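Cellulosomal scaffoldin anchoring protein C (Acetivibrio cellulolyticus, PDB 4UYP) contributes this cohesin domain, which binds the dockerin of the adaptor scaffoldin ScaB and so takes part in attaching the cellulosome to the cell surface. Local coordinates at residues A59-T64 with R83-D88. Numbering follows the deposited sequence.
Sequences ASDFTT and RARIID. With SO4 (sulfate ion), chain R.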
ATOM      1  N   ALA C  59      13.149  23.388   1.514  1.00 10.28           N
ATOM      2  CA  ALA C  59      13.054  22.128   2.253  1.00 10.30           C
ATOM      3  C   ALA C  59      12.092  22.113   3.400  1.00 10.79           C
ATOM      4  O   ALA C  59      11.664  21.033   3.818  1.00 11.55           O
ATOM      5  CB  ALA C  59      14.495  21.713   2.737  1.00 11.80           C
ATOM      6  N   SER C  60      11.789  23.271   4.010  1.00 11.36           N
ATOM      7  CA  SER C  60      10.856  23.316   5.100  0.50 11.25           C
ATOM      8  C   SER C  60       9.524  22.733   4.723  1.00 10.38           C
ATOM      9  O   SER C  60       8.785  22.221   5.601  1.00 11.80           O
ATOM     10  CB  SER C  60      10.617  24.730   5.597  0.50 11.61           C
ATOM     11  OG  SER C  60      11.780  25.237   6.246  0.50 11.66           O
ATOM     12  N   ASP C  61       9.223  22.752   3.432  1.00  9.08           N
ATOM     13  CA  ASP C  61       7.869  22.360   2.998  1.00  9.72           C
ATOM     14  C   ASP C  61       7.764  20.861   2.723  1.00  9.53           C
ATOM     15  O   ASP C  61       6.650  20.325   2.472  1.00  9.44           O
ATOM     16  CB  ASP C  61       7.491  23.117   1.711  1.00 10.00           C
ATOM     17  CG  ASP C  61       7.643  24.642   1.854  1.00 10.72           C
ATOM     18  OD1 ASP C  61       7.533  25.123   2.975  1.00 12.16           O
ATOM     19  OD2 ASP C  61       7.804  25.245   0.800  1.00 11.72           O
ATOM     20  N   PHE C  62       8.865  20.135   2.710  1.00  8.33           N
ATOM     21  CA  PHE C  62       8.937  18.743   2.207  1.00  8.71           C
ATOM     22  C   PHE C  62       9.504  17.811   3.259  1.00  8.95           C
ATOM     23  O   PHE C  62      10.458  18.095   3.915  1.00 10.40           O
ATOM     24  CB  PHE C  62       9.918  18.763   1.007  1.00  8.89           C
ATOM     25  CG  PHE C  62      10.110  17.421   0.321  1.00  8.62           C
ATOM     26  CD1 PHE C  62       9.120  16.908  -0.540  1.00 10.05           C
ATOM     27  CD2 PHE C  62      11.328  16.761   0.461  1.00 10.62           C
ATOM     28  CE1 PHE C  62       9.335  15.740  -1.204  1.00 10.66           C
ATOM     29  CE2 PHE C  62      11.542  15.592  -0.218  1.00 11.50           C
ATOM     30  CZ  PHE C  62      10.569  15.060  -1.054  1.00 11.33           C
ATOM     31  N   THR C  63       8.765  16.728   3.499  1.00  8.69           N
ATOM     32  CA  THR C  63       9.114  15.761   4.533  1.00  9.46           C
ATOM     33  C   THR C  63       9.074  14.377   3.941  1.00  8.83           C
ATOM     34  O   THR C  63       8.166  14.055   3.127  1.00  9.49           O
ATOM     35  CB  THR C  63       8.121  15.763   5.717  1.00  9.29           C
ATOM     36  OG1 THR C  63       7.979  17.155   6.108  1.00 10.85           O
ATOM     37  CG2 THR C  63       8.715  15.009   6.883  1.00 11.71           C
ATOM     38  N   THR C  64      10.014  13.492   4.317  1.00 10.63           N
ATOM     39  CA  THR C  64      10.006  12.115   3.784  1.00 10.60           C
ATOM     40  C   THR C  64      10.250  11.129   4.935  1.00 11.76           C
ATOM     41  O   THR C  64      10.780  11.463   5.973  1.00 12.86           O
ATOM     42  CB  THR C  64      11.045  11.929   2.692  1.00 11.66           C
ATOM     43  OG1 THR C  64      12.382  11.862   3.305  1.00 16.13           O
ATOM     44  CG2 THR C  64      11.057  12.965   1.617  1.00 12.12           C
ATOM     45  N   ARG C  83       1.226  30.710   0.931  1.00 17.29           N
ATOM     46  CA  ARG C  83       1.475  30.252  -0.368  1.00 19.51           C
ATOM     47  C   ARG C  83       2.739  30.890  -1.025  1.00 19.38           C
ATOM     48  O   ARG C  83       2.840  30.866  -2.295  1.00 27.37           O
ATOM     49  CB  ARG C  83       0.259  30.429  -1.261  1.00 21.65           C
ATOM     50  CG  ARG C  83      -0.986  29.815  -0.857  1.00 22.93           C
ATOM     51  CD  ARG C  83      -1.617  29.774  -2.291  1.00 30.56           C
ATOM     52  NE  ARG C  83      -2.670  28.942  -2.184  1.00 27.29           N
ATOM     53  CZ  ARG C  83      -3.112  27.775  -2.629  1.00 18.64           C
ATOM     54  NH1 ARG C  83      -3.880  27.274  -1.666  1.00 17.56           N
ATOM     55  NH2 ARG C  83      -3.109  27.151  -3.834  1.00 21.58           N
ATOM     56  N   ALA C  84       3.747  31.261  -0.237  1.00 18.74           N
ATOM     57  CA  ALA C  84       5.026  31.842  -0.781  1.00 22.24           C
ATOM     58  C   ALA C  84       5.753  30.813  -1.641  1.00 26.36           C
ATOM     59  O   ALA C  84       6.542  31.161  -2.548  1.00 25.39           O
ATOM     60  CB  ALA C  84       5.956  32.398   0.306  1.00 24.10           C
ATOM     61  N   ARG C  85       5.476  29.532  -1.390  1.00 20.31           N
ATOM     62  CA  ARG C  85       5.990  28.459  -2.269  1.00 17.37           C
ATOM     63  C   ARG C  85       4.709  27.687  -2.520  1.00 16.27           C
ATOM     64  O   ARG C  85       3.848  27.608  -1.625  1.00 15.91           O
ATOM     65  CB  ARG C  85       7.007  27.503  -1.555  1.00 17.02           C
ATOM     66  CG  ARG C  85       8.447  27.995  -1.475  1.00 20.76           C
ATOM     67  CD  ARG C  85       8.827  28.659  -0.240  1.00 17.62           C
ATOM     68  NE  ARG C  85       8.515  27.952   0.982  1.00 13.26           N
ATOM     69  CZ  ARG C  85       8.581  28.481   2.198  1.00 13.57           C
ATOM     70  NH1 ARG C  85       8.935  29.838   2.361  1.00 15.77           N
ATOM     71  NH2 ARG C  85       8.352  27.766   3.276  1.00 15.83           N
ATOM     72  N   ILE C  86       4.577  27.156  -3.701  1.00 15.49           N
ATOM     73  CA  ILE C  86       3.346  26.403  -4.037  1.00 14.70           C
ATOM     74  C   ILE C  86       3.800  25.517  -5.176  1.00 13.68           C
ATOM     75  O   ILE C  86       4.813  25.889  -5.854  1.00 17.96           O
ATOM     76  CB  ILE C  86       2.183  27.343  -4.472  1.00 16.85           C
ATOM     77  CG1 ILE C  86       0.907  26.588  -4.404  1.00 17.33           C
ATOM     78  CG2 ILE C  86       2.580  27.988  -5.800  1.00 17.82           C
ATOM     79  CD1 ILE C  86       0.377  26.487  -3.043  1.00 15.86           C
ATOM     80  N   ILE C  87       3.170  24.345  -5.417  1.00 10.49           N
ATOM     81  CA  ILE C  87       3.539  23.568  -6.615  1.00 10.04           C
ATOM     82  C   ILE C  87       2.483  23.907  -7.673  1.00 10.92           C
ATOM     83  O   ILE C  87       1.293  23.553  -7.487  1.00 11.71           O
ATOM     84  CB  ILE C  87       3.615  22.098  -6.278  1.00 10.29           C
ATOM     85  CG1 ILE C  87       4.821  21.801  -5.377  1.00 11.42           C
ATOM     86  CG2 ILE C  87       3.784  21.259  -7.596  1.00 11.18           C
ATOM     87  CD1 ILE C  87       4.868  20.364  -4.927  1.00 12.24           C
ATOM     88  N   ASP C  88       2.920  24.675  -8.692  1.00 11.14           N
ATOM     89  CA  ASP C  88       1.956  25.118  -9.690  1.00 11.86           C
ATOM     90  C   ASP C  88       2.547  25.004 -11.078  1.00 11.99           C
ATOM     91  O   ASP C  88       2.092  25.723 -12.043  1.00 14.28           O
ATOM     92  CB  ASP C  88       1.514  26.568  -9.428  1.00 13.99           C
ATOM     93  CG  ASP C  88       2.613  27.525  -9.582  1.00 16.82           C
ATOM     94  OD1 ASP C  88       3.813  27.222  -9.751  1.00 16.51           O
ATOM     95  OD2 ASP C  88       2.285  28.812  -9.370  1.00 19.39           O
TER
HETATM   96  S   SO4 R1149      13.609  14.457   5.311  1.00 37.27           S
HETATM   97  O1  SO4 R1149      14.366  15.733   4.779  1.00 33.28           O
HETATM   98  O2  SO4 R1149      13.516  13.542   4.093  1.00 42.80           O
HETATM   99  O3  SO4 R1149      12.260  14.782   5.707  1.00 16.83           O
HETATM  100  O4  SO4 R1149      14.144  13.536   6.553  1.00 36.08           O
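OD2 of Asp-61 takes the NE hydrogen of Arg-85 at 2.8 Å, almost dead straight at 177°, and the CB, CG and CD carbons of the same arginine curl round that oxygen, CB coming within 3.4 Å of it. The other half of the salt bridge runs from Arg-85 NH2 to Asp-61 OD1, again 2.8 Å and nearly linear. This is a side-on, bidentate grip: one nitrogen for each carboxylate oxygen, each oxygen offering its syn lone pair, with the carboxylate and guanidinium planes only 10° apart. Two parallel bonds of this kind fix the rotation of both flat groups. The arginine reaches this position by bending at chi2 (96°) and again at chi3, which turns the NE edge of the guanidinium back toward the carboxylate. Asp-61 is buried, so its carboxylate charge is met by the guanidinium, while Arg-85 itself remains partly exposed.

At the far end of 59-64, the backbone N of Thr-64 donates a 2.9 Å hydrogen bond to O3 of a sulfate ion, probably left from the crystallisation liquor.

In the cohesin fold the bridge ties the short 3-10 turn 59-61, whose Ala-59 O accepts a hydrogen bond from Phe-62 N, to the loop that carries the chain from strand 72-78 to strand 91-100. Asp-61 also packs on Phe-77 and Pro-80, while Arg-85 lies against Glu-57 and Asn-58. The contact thus sits at the start of strand 62-67, an outermost strand of the sheet within this chain, which pairs antiparallel with strand 72-78; farther along it, Thr-63 packs on Arg-22 of the ScaB chain.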